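Local coordinates for FAD-binding oxidoreductase (Gulosibacter chungangensis, PDB 7PBI), which carries a covalently bound FAD, also binds isoeugenol in this structure, and probably works as an oxidoreductase, at residues B[147-152]-B[171-176]; B[394-399]-B[477-482]. All coordinates share one frame; numbering follows the deposited sequence.

Interaction 1: B[147-152]-B[171-176]; sequences MIDPAE and PYADHS. With FAD (flavin-adenine dinucleotide), chain K; H7Y (isoeugenol), chain L.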
loop_
_atom_site.group_PDB
_atom_site.type_symbol
_atom_site.label_atom_id
_atom_site.label_comp_id
_atom_site.label_asym_id
_atom_site.label_seq_id
_atom_site.Cartn_x
_atom_site.Cartn_y
_atom_site.Cartn_z
ATOM N N MET B 147 -18.194 -8.702 4.746
ATOM C CA MET B 147 -18.667 -7.423 5.305
ATOM C C MET B 147 -17.874 -6.241 4.753
ATOM O O MET B 147 -16.655 -6.362 4.512
ATOM C CB MET B 147 -18.664 -7.459 6.830
ATOM C CG MET B 147 -17.335 -7.516 7.491
ATOM S SD MET B 147 -17.751 -7.710 9.236
ATOM C CE MET B 147 -16.132 -7.537 9.981
ATOM N N ILE B 148 -18.597 -5.147 4.519
ATOM C CA ILE B 148 -18.012 -3.915 3.949
ATOM C C ILE B 148 -17.373 -3.150 5.101
ATOM O O ILE B 148 -17.430 -3.619 6.253
ATOM C CB ILE B 148 -19.038 -3.084 3.163
ATOM C CG1 ILE B 148 -19.895 -2.179 4.044
ATOM C CG2 ILE B 148 -19.893 -3.972 2.276
ATOM C CD1 ILE B 148 -20.637 -1.117 3.244
ATOM N N ASP B 149 -16.697 -2.064 4.760
ATOM C CA ASP B 149 -16.070 -1.152 5.734
ATOM C C ASP B 149 -16.517 0.249 5.361
ATOM O O ASP B 149 -15.930 0.876 4.479
ATOM C CB ASP B 149 -14.555 -1.304 5.745
ATOM C CG ASP B 149 -13.886 -0.408 6.773
ATOM O OD1 ASP B 149 -13.829 0.809 6.537
ATOM O OD2 ASP B 149 -13.407 -0.936 7.794
ATOM N N PRO B 150 -17.597 0.750 5.996
ATOM C CA PRO B 150 -18.125 2.069 5.682
ATOM C C PRO B 150 -17.450 3.141 6.536
ATOM O O PRO B 150 -16.879 2.809 7.581
ATOM C CB PRO B 150 -19.606 1.930 6.051
ATOM C CG PRO B 150 -19.574 1.002 7.249
ATOM C CD PRO B 150 -18.373 0.085 7.054
ATOM N N ALA B 151 -17.533 4.374 6.038
ATOM C CA ALA B 151 -17.327 5.633 6.779
ATOM C C ALA B 151 -18.590 5.904 7.609
ATOM O O ALA B 151 -19.508 5.047 7.615
ATOM C CB ALA B 151 -17.027 6.751 5.801
ATOM N N GLU B 152 -18.657 7.066 8.260
ATOM C CA GLU B 152 -19.756 7.416 9.194
ATOM C C GLU B 152 -21.076 7.419 8.421
ATOM O O GLU B 152 -22.049 6.828 8.916
ATOM C CB GLU B 152 -19.486 8.769 9.848
ATOM C CG GLU B 152 -18.159 8.829 10.603
ATOM C CD GLU B 152 -18.231 8.895 12.120
ATOM O OE1 GLU B 152 -19.354 8.940 12.652
ATOM O OE2 GLU B 152 -17.157 8.911 12.772
ATOM N N PRO B 171 -11.227 -3.742 10.925
ATOM C CA PRO B 171 -9.830 -3.969 10.559
ATOM C C PRO B 171 -9.527 -3.621 9.094
ATOM O O PRO B 171 -8.380 -3.455 8.768
ATOM C CB PRO B 171 -9.639 -5.459 10.836
ATOM C CG PRO B 171 -10.653 -5.747 11.919
ATOM C CD PRO B 171 -11.862 -4.937 11.499
ATOM N N TYR B 172 -10.555 -3.475 8.254
ATOM C CA TYR B 172 -10.429 -2.999 6.851
ATOM C C TYR B 172 -10.627 -1.477 6.779
ATOM O O TYR B 172 -11.135 -0.980 5.743
ATOM C CB TYR B 172 -11.411 -3.754 5.956
ATOM C CG TYR B 172 -10.884 -5.084 5.491
ATOM C CD1 TYR B 172 -10.226 -5.936 6.360
ATOM C CD2 TYR B 172 -11.032 -5.491 4.182
ATOM C CE1 TYR B 172 -9.732 -7.159 5.941
ATOM C CE2 TYR B 172 -10.559 -6.719 3.751
ATOM C CZ TYR B 172 -9.898 -7.555 4.628
ATOM O OH TYR B 172 -9.411 -8.757 4.199
ATOM N N ALA B 173 -10.197 -0.760 7.827
ATOM C CA ALA B 173 -10.385 0.697 7.982
ATOM C C ALA B 173 -9.654 1.449 6.860
ATOM O O ALA B 173 -10.236 2.434 6.363
ATOM C CB ALA B 173 -9.925 1.148 9.345
ATOM N N ASP B 174 -8.451 1.007 6.463
ATOM C CA ASP B 174 -7.623 1.675 5.414
ATOM C C ASP B 174 -8.196 1.343 4.031
ATOM O O ASP B 174 -7.871 0.274 3.491
ATOM C CB ASP B 174 -6.147 1.269 5.490
ATOM C CG ASP B 174 -5.164 2.294 4.940
ATOM O OD1 ASP B 174 -5.565 3.151 4.119
ATOM O OD2 ASP B 174 -3.999 2.238 5.358
ATOM N N HIS B 175 -9.028 2.226 3.473
ATOM C CA HIS B 175 -9.800 1.923 2.245
ATOM C C HIS B 175 -8.825 1.806 1.081
ATOM O O HIS B 175 -9.043 0.941 0.235
ATOM C CB HIS B 175 -10.907 2.956 2.023
ATOM C CG HIS B 175 -12.011 2.867 3.027
ATOM N ND1 HIS B 175 -12.999 3.842 3.140
ATOM C CD2 HIS B 175 -12.280 1.938 3.974
ATOM C CE1 HIS B 175 -13.828 3.506 4.103
ATOM N NE2 HIS B 175 -13.405 2.346 4.634
ATOM N N SER B 176 -7.790 2.647 1.051
ATOM C CA SER B 176 -6.799 2.692 -0.053
ATOM C C SER B 176 -5.974 1.397 -0.030
ATOM O O SER B 176 -5.561 0.933 -1.098
ATOM C CB SER B 176 -5.958 3.937 0.006
ATOM O OG SER B 176 -5.084 3.909 1.118
HETATM P PA FAD K . -16.621 12.083 -3.703
HETATM O O1A FAD K . -17.108 13.472 -3.440
HETATM O O2A FAD K . -17.309 11.352 -4.803
HETATM O O5B FAD K . -15.050 12.093 -3.985
HETATM C C5B FAD K . -14.164 12.943 -3.231
HETATM C C4B FAD K . -13.040 13.385 -4.126
HETATM O O4B FAD K . -12.315 12.223 -4.608
HETATM C C3B FAD K . -13.447 14.129 -5.401
HETATM O O3B FAD K . -13.594 15.524 -5.181
HETATM C C2B FAD K . -12.251 13.842 -6.311
HETATM O O2B FAD K . -11.140 14.652 -5.991
HETATM C C1B FAD K . -11.962 12.384 -5.968
HETATM N N9A FAD K . -12.726 11.425 -6.748
HETATM C C8A FAD K . -13.890 10.819 -6.364
HETATM N N7A FAD K . -14.373 10.003 -7.270
HETATM C C5A FAD K . -13.468 10.083 -8.313
HETATM C C6A FAD K . -13.429 9.450 -9.563
HETATM N N6A FAD K . -14.349 8.577 -9.973
HETATM N N1A FAD K . -12.392 9.763 -10.376
HETATM C C2A FAD K . -11.478 10.643 -9.941
HETATM N N3A FAD K . -11.410 11.284 -8.777
HETATM C C4A FAD K . -12.452 10.960 -8.001
HETATM N N1 FAD K . -14.708 10.640 5.720
HETATM C C2 FAD K . -14.072 9.491 6.008
HETATM O O2 FAD K . -13.266 9.001 5.215
HETATM N N3 FAD K . -14.301 8.802 7.149
HETATM C C4 FAD K . -15.169 9.243 8.107
HETATM O O4 FAD K . -15.343 8.568 9.112
HETATM C C4X FAD K . -15.849 10.464 7.858
HETATM N N5 FAD K . -16.681 10.919 8.758
HETATM C C5X FAD K . -17.322 12.094 8.486
HETATM C C6 FAD K . -18.227 12.579 9.444
HETATM C C7 FAD K . -18.926 13.744 9.244
HETATM C C7M FAD K . -19.886 14.221 10.302
HETATM C C8 FAD K . -18.724 14.474 8.054
HETATM C C8M FAD K . -19.462 15.766 7.823
HETATM C C9 FAD K . -17.843 14.015 7.103
HETATM C C9A FAD K . -17.127 12.821 7.291
HETATM N N10 FAD K . -16.226 12.311 6.351
HETATM C C10 FAD K . -15.560 11.116 6.602
HETATM C "C1'" FAD K . -16.012 13.014 5.064
HETATM C "C2'" FAD K . -16.994 12.536 3.965
HETATM O "O2'" FAD K . -18.329 12.411 4.496
HETATM C "C3'" FAD K . -16.634 11.180 3.338
HETATM O "O3'" FAD K . -15.229 11.027 3.203
HETATM C "C4'" FAD K . -17.293 10.910 1.981
HETATM O "O4'" FAD K . -17.268 9.507 1.714
HETATM C "C5'" FAD K . -16.616 11.594 0.818
HETATM O "O5'" FAD K . -17.611 11.885 -0.201
HETATM P P FAD K . -17.874 10.844 -1.384
HETATM O O1P FAD K . -19.176 11.239 -2.008
HETATM O O2P FAD K . -17.710 9.443 -0.893
HETATM O O3P FAD K . -16.655 11.205 -2.364
HETATM C CAA H7Y L . -16.039 11.672 12.877
HETATM C CAD H7Y L . -14.984 11.339 11.852
HETATM C CAE H7Y L . -14.582 12.408 10.825
HETATM C CAJ H7Y L . -13.622 12.114 9.872
HETATM C CAH H7Y L . -12.943 10.939 10.063
HETATM C CAF H7Y L . -13.329 12.924 8.766
HETATM C CAG H7Y L . -12.357 12.532 7.854
HETATM C CAK H7Y L . -11.687 11.337 8.052
HETATM O OAC H7Y L . -10.735 10.905 7.180
HETATM C CAL H7Y L . -11.982 10.537 9.167
HETATM O OAI H7Y L . -11.311 9.352 9.357
HETATM C CAB H7Y L . -11.743 8.465 10.447
#

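Interaction 2: B[394-399]-B[477-482]; sequences GHFFYA and RAHNVL. With FAD (flavin-adenine dinucleotide), chain K; H7Y (isoeugenol), chain L.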
loop_
_atom_site.group_PDB
_atom_site.type_symbol
_atom_site.label_atom_id
_atom_site.label_comp_id
_atom_site.label_asym_id
_atom_site.label_seq_id
_atom_site.Cartn_x
_atom_site.Cartn_y
_atom_site.Cartn_z
ATOM N N GLY B 394 -22.630 22.956 10.051
ATOM C CA GLY B 394 -21.742 22.191 9.164
ATOM C C GLY B 394 -20.318 22.215 9.687
ATOM O O GLY B 394 -20.027 23.045 10.579
ATOM N N HIS B 395 -19.455 21.362 9.134
ATOM C CA HIS B 395 -18.054 21.204 9.589
ATOM C C HIS B 395 -17.059 21.499 8.462
ATOM O O HIS B 395 -17.474 21.734 7.303
ATOM C CB HIS B 395 -17.864 19.813 10.184
ATOM C CG HIS B 395 -18.278 18.732 9.255
ATOM N ND1 HIS B 395 -17.753 18.629 7.983
ATOM C CD2 HIS B 395 -19.171 17.726 9.404
ATOM C CE1 HIS B 395 -18.297 17.593 7.373
ATOM N NE2 HIS B 395 -19.158 16.979 8.244
ATOM N N PHE B 396 -15.779 21.476 8.840
ATOM C CA PHE B 396 -14.620 22.021 8.091
ATOM C C PHE B 396 -13.341 21.504 8.742
ATOM O O PHE B 396 -12.838 22.149 9.677
ATOM C CB PHE B 396 -14.648 23.547 8.129
ATOM C CG PHE B 396 -13.668 24.209 7.208
ATOM C CD1 PHE B 396 -13.891 24.222 5.839
ATOM C CD2 PHE B 396 -12.544 24.844 7.708
ATOM C CE1 PHE B 396 -13.000 24.854 4.984
ATOM C CE2 PHE B 396 -11.657 25.483 6.855
ATOM C CZ PHE B 396 -11.881 25.479 5.495
ATOM N N PHE B 397 -12.842 20.371 8.255
ATOM C CA PHE B 397 -11.911 19.482 8.985
ATOM C C PHE B 397 -10.501 20.065 9.080
ATOM O O PHE B 397 -9.942 20.576 8.099
ATOM C CB PHE B 397 -11.852 18.133 8.289
ATOM C CG PHE B 397 -13.070 17.285 8.510
ATOM C CD1 PHE B 397 -13.384 16.832 9.774
ATOM C CD2 PHE B 397 -13.880 16.914 7.453
ATOM C CE1 PHE B 397 -14.494 16.033 9.980
ATOM C CE2 PHE B 397 -14.992 16.113 7.656
ATOM C CZ PHE B 397 -15.301 15.680 8.922
ATOM N N TYR B 398 -9.941 19.967 10.278
ATOM C CA TYR B 398 -8.495 20.048 10.567
ATOM C C TYR B 398 -8.060 18.658 11.045
ATOM O O TYR B 398 -8.466 18.261 12.150
ATOM C CB TYR B 398 -8.247 21.137 11.608
ATOM C CG TYR B 398 -6.862 21.129 12.197
ATOM C CD1 TYR B 398 -5.755 21.388 11.407
ATOM C CD2 TYR B 398 -6.647 20.854 13.536
ATOM C CE1 TYR B 398 -4.471 21.392 11.932
ATOM C CE2 TYR B 398 -5.374 20.860 14.081
ATOM C CZ TYR B 398 -4.281 21.120 13.274
ATOM O OH TYR B 398 -3.017 21.110 13.779
ATOM N N ALA B 399 -7.299 17.912 10.240
ATOM C CA ALA B 399 -6.990 16.493 10.527
ATOM C C ALA B 399 -5.489 16.223 10.458
ATOM O O ALA B 399 -5.033 15.555 9.535
ATOM C CB ALA B 399 -7.749 15.624 9.558
ATOM N N ARG B 477 -5.308 15.492 4.652
ATOM C CA ARG B 477 -6.553 15.749 3.895
ATOM C C ARG B 477 -7.090 17.125 4.288
ATOM O O ARG B 477 -7.156 17.407 5.496
ATOM C CB ARG B 477 -7.538 14.623 4.196
ATOM C CG ARG B 477 -8.766 14.596 3.304
ATOM C CD ARG B 477 -9.609 13.407 3.694
ATOM N NE ARG B 477 -10.919 13.434 3.081
ATOM C CZ ARG B 477 -11.823 12.473 3.213
ATOM N NH1 ARG B 477 -11.559 11.407 3.946
ATOM N NH2 ARG B 477 -12.988 12.573 2.607
ATOM N N ALA B 478 -7.442 17.953 3.303
ATOM C CA ALA B 478 -7.827 19.365 3.518
ATOM C C ALA B 478 -8.870 19.803 2.490
ATOM O O ALA B 478 -8.887 19.292 1.369
ATOM C CB ALA B 478 -6.600 20.245 3.468
ATOM N N HIS B 479 -9.714 20.735 2.903
ATOM C CA HIS B 479 -10.712 21.445 2.070
ATOM C C HIS B 479 -10.009 22.174 0.931
ATOM O O HIS B 479 -8.849 22.591 1.133
ATOM C CB HIS B 479 -11.489 22.428 2.953
ATOM C CG HIS B 479 -12.687 23.032 2.301
ATOM N ND1 HIS B 479 -12.593 24.114 1.439
ATOM C CD2 HIS B 479 -14.000 22.729 2.403
ATOM C CE1 HIS B 479 -13.799 24.442 1.035
ATOM N NE2 HIS B 479 -14.680 23.600 1.602
ATOM N N ASN B 480 -10.708 22.334 -0.198
ATOM C CA ASN B 480 -10.245 23.069 -1.404
ATOM C C ASN B 480 -9.526 24.345 -0.978
ATOM O O ASN B 480 -8.425 24.624 -1.500
ATOM C CB ASN B 480 -11.401 23.489 -2.310
ATOM C CG ASN B 480 -11.995 22.349 -3.099
ATOM O OD1 ASN B 480 -11.399 21.291 -3.195
ATOM N ND2 ASN B 480 -13.153 22.568 -3.692
ATOM N N VAL B 481 -10.145 25.099 -0.072
ATOM C CA VAL B 481 -9.718 26.489 0.254
ATOM C C VAL B 481 -8.447 26.451 1.108
ATOM O O VAL B 481 -7.850 27.528 1.319
ATOM C CB VAL B 481 -10.843 27.250 0.966
ATOM C CG1 VAL B 481 -10.960 26.831 2.417
ATOM C CG2 VAL B 481 -10.659 28.751 0.843
ATOM N N LEU B 482 -8.076 25.261 1.599
ATOM C CA LEU B 482 -6.914 25.045 2.495
ATOM C C LEU B 482 -5.733 24.465 1.720
ATOM O O LEU B 482 -4.617 24.564 2.258
ATOM C CB LEU B 482 -7.336 24.110 3.629
ATOM C CG LEU B 482 -8.329 24.709 4.618
ATOM C CD1 LEU B 482 -8.656 23.722 5.724
ATOM C CD2 LEU B 482 -7.779 26.004 5.205
HETATM P PA FAD K . -16.621 12.083 -3.703
HETATM O O1A FAD K . -17.108 13.472 -3.440
HETATM O O2A FAD K . -17.309 11.352 -4.803
HETATM O O5B FAD K . -15.050 12.093 -3.985
HETATM C C5B FAD K . -14.164 12.943 -3.231
HETATM C C4B FAD K . -13.040 13.385 -4.126
HETATM O O4B FAD K . -12.315 12.223 -4.608
HETATM C C3B FAD K . -13.447 14.129 -5.401
HETATM O O3B FAD K . -13.594 15.524 -5.181
HETATM C C2B FAD K . -12.251 13.842 -6.311
HETATM O O2B FAD K . -11.140 14.652 -5.991
HETATM C C1B FAD K . -11.962 12.384 -5.968
HETATM N N9A FAD K . -12.726 11.425 -6.748
HETATM C C8A FAD K . -13.890 10.819 -6.364
HETATM N N7A FAD K . -14.373 10.003 -7.270
HETATM C C5A FAD K . -13.468 10.083 -8.313
HETATM C C6A FAD K . -13.429 9.450 -9.563
HETATM N N6A FAD K . -14.349 8.577 -9.973
HETATM N N1A FAD K . -12.392 9.763 -10.376
HETATM C C2A FAD K . -11.478 10.643 -9.941
HETATM N N3A FAD K . -11.410 11.284 -8.777
HETATM C C4A FAD K . -12.452 10.960 -8.001
HETATM N N1 FAD K . -14.708 10.640 5.720
HETATM C C2 FAD K . -14.072 9.491 6.008
HETATM O O2 FAD K . -13.266 9.001 5.215
HETATM N N3 FAD K . -14.301 8.802 7.149
HETATM C C4 FAD K . -15.169 9.243 8.107
HETATM O O4 FAD K . -15.343 8.568 9.112
HETATM C C4X FAD K . -15.849 10.464 7.858
HETATM N N5 FAD K . -16.681 10.919 8.758
HETATM C C5X FAD K . -17.322 12.094 8.486
HETATM C C6 FAD K . -18.227 12.579 9.444
HETATM C C7 FAD K . -18.926 13.744 9.244
HETATM C C7M FAD K . -19.886 14.221 10.302
HETATM C C8 FAD K . -18.724 14.474 8.054
HETATM C C8M FAD K . -19.462 15.766 7.823
HETATM C C9 FAD K . -17.843 14.015 7.103
HETATM C C9A FAD K . -17.127 12.821 7.291
HETATM N N10 FAD K . -16.226 12.311 6.351
HETATM C C10 FAD K . -15.560 11.116 6.602
HETATM C "C1'" FAD K . -16.012 13.014 5.064
HETATM C "C2'" FAD K . -16.994 12.536 3.965
HETATM O "O2'" FAD K . -18.329 12.411 4.496
HETATM C "C3'" FAD K . -16.634 11.180 3.338
HETATM O "O3'" FAD K . -15.229 11.027 3.203
HETATM C "C4'" FAD K . -17.293 10.910 1.981
HETATM O "O4'" FAD K . -17.268 9.507 1.714
HETATM C "C5'" FAD K . -16.616 11.594 0.818
HETATM O "O5'" FAD K . -17.611 11.885 -0.201
HETATM P P FAD K . -17.874 10.844 -1.384
HETATM O O1P FAD K . -19.176 11.239 -2.008
HETATM O O2P FAD K . -17.710 9.443 -0.893
HETATM O O3P FAD K . -16.655 11.205 -2.364
HETATM C CAA H7Y L . -16.039 11.672 12.877
HETATM C CAD H7Y L . -14.984 11.339 11.852
HETATM C CAE H7Y L . -14.582 12.408 10.825
HETATM C CAJ H7Y L . -13.622 12.114 9.872
HETATM C CAH H7Y L . -12.943 10.939 10.063
HETATM C CAF H7Y L . -13.329 12.924 8.766
HETATM C CAG H7Y L . -12.357 12.532 7.854
HETATM C CAK H7Y L . -11.687 11.337 8.052
HETATM O OAC H7Y L . -10.735 10.905 7.180
HETATM C CAL H7Y L . -11.982 10.537 9.167
HETATM O OAI H7Y L . -11.311 9.352 9.357
HETATM C CAB H7Y L . -11.743 8.465 10.447
#

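Interaction 1: B[147-152]-B[171-176]
A histidine-carboxylate hydrogen bond, from His175 to Asp149, joins two loops of the FAD-binding domain beside the flavin. His175 NE2 donates to Asp149 OD1, with 2.5 Å between the two atoms in the model and an N-H...O angle of 152°. At this resolution the short length carries no weight. The carboxylate meets the ring edge but is turned steeply to it, the two planes lying 83° apart. Asp149 CG stands anti to the backbone N (chi1 -178°), which carries the carboxylate towards 171-176, where it lies beside the backbone carbonyl of Tyr172. Its other oxygen, OD2, is hydrogen-bonded to Thr170. His175 ND1 is paired with Asn161, an FAD-binding residue, so both ring nitrogens have a partner and the rotation of the ring is fixed. An alanine at Asp149 would leave His175 NE2 without this acceptor and is likely to let the ring turn, disturbing its hold on Asn161. Further along, Ala151 CB packs on the pyrimidine part of the flavin, 3.7 Å from FAD N3. Glu152 CG lies near FAD N5, and its carboxylate is held by Arg371 and Ser383. The contact is buried. Helix 132-142 backs Ile148, Pro150 and Ala151. Strand 226-237 flanks Met147 and Tyr172. The Tyr172 ring stacks on Trp178, and its hydroxyl is bonded to Arg436 of the second subunit.

Interaction 2: B[394-399]-B[477-482]
Arg477 opens the second segment and meets the first at its backbone, where its O lies 4.5 Å from Ala399 CB. Its extended side chain runs to the cofactor. Arg477 NH1 donates to FAD O2 at 3.2 Å, in the guanidinium plane, and Arg477 NH2 donates to FAD O3' at 2.8 Å. NH2 is also hydrogen-bonded to Asn89. Phe397, on the first segment, lays one ring face on isoeugenol and puts its edge to the flavin, next to His395, whose NE2 is covalently bound to FAD C8M. The two segments thus line the flavin and isoeugenol site. His479 comes next. Phe396 CE1 sits over one face of its ring, 3.3 Å from His479 CG, with the planes 49° apart. The imidazole is pinned at both nitrogens: Val481 N donates to His479 ND1 at 3.0 Å, nearly straight at 175°, and NE2 is bonded to Asp43. Val481 CG1 then meets the edge of the Phe396 ring, 3.5 Å from CZ. Leu482 CD1 lies 3.7 Å from Phe396 CE2. Phe396 CG is anti to its backbone N (chi1 -170°), which turns the ring towards these three residues. Helix 451-470 closes over Phe396 and Leu482. Strand 438-447 packs beside 394-399.

The two contacts come in series along the chain. Interaction 1 closes a short loop of 18 residues, which holds helix 158-162, within the FAD-binding domain. It is complete before interaction 2 begins, so the two neither nest nor cross. Interaction 2 spans a longer loop in the C-terminal domain. This loop holds helices 406-422 and 451-470 and strands 426-433 and 438-447. The contact ties strand 393-402 to the loop before helix 483-488. The centres of interaction 1 and interaction 2 are about 21 Å apart. The nearest atoms of interaction 1 and interaction 2 are about 7 Å apart, without touching. FAD and isoeugenol touch both, so the two domains meet around the flavin.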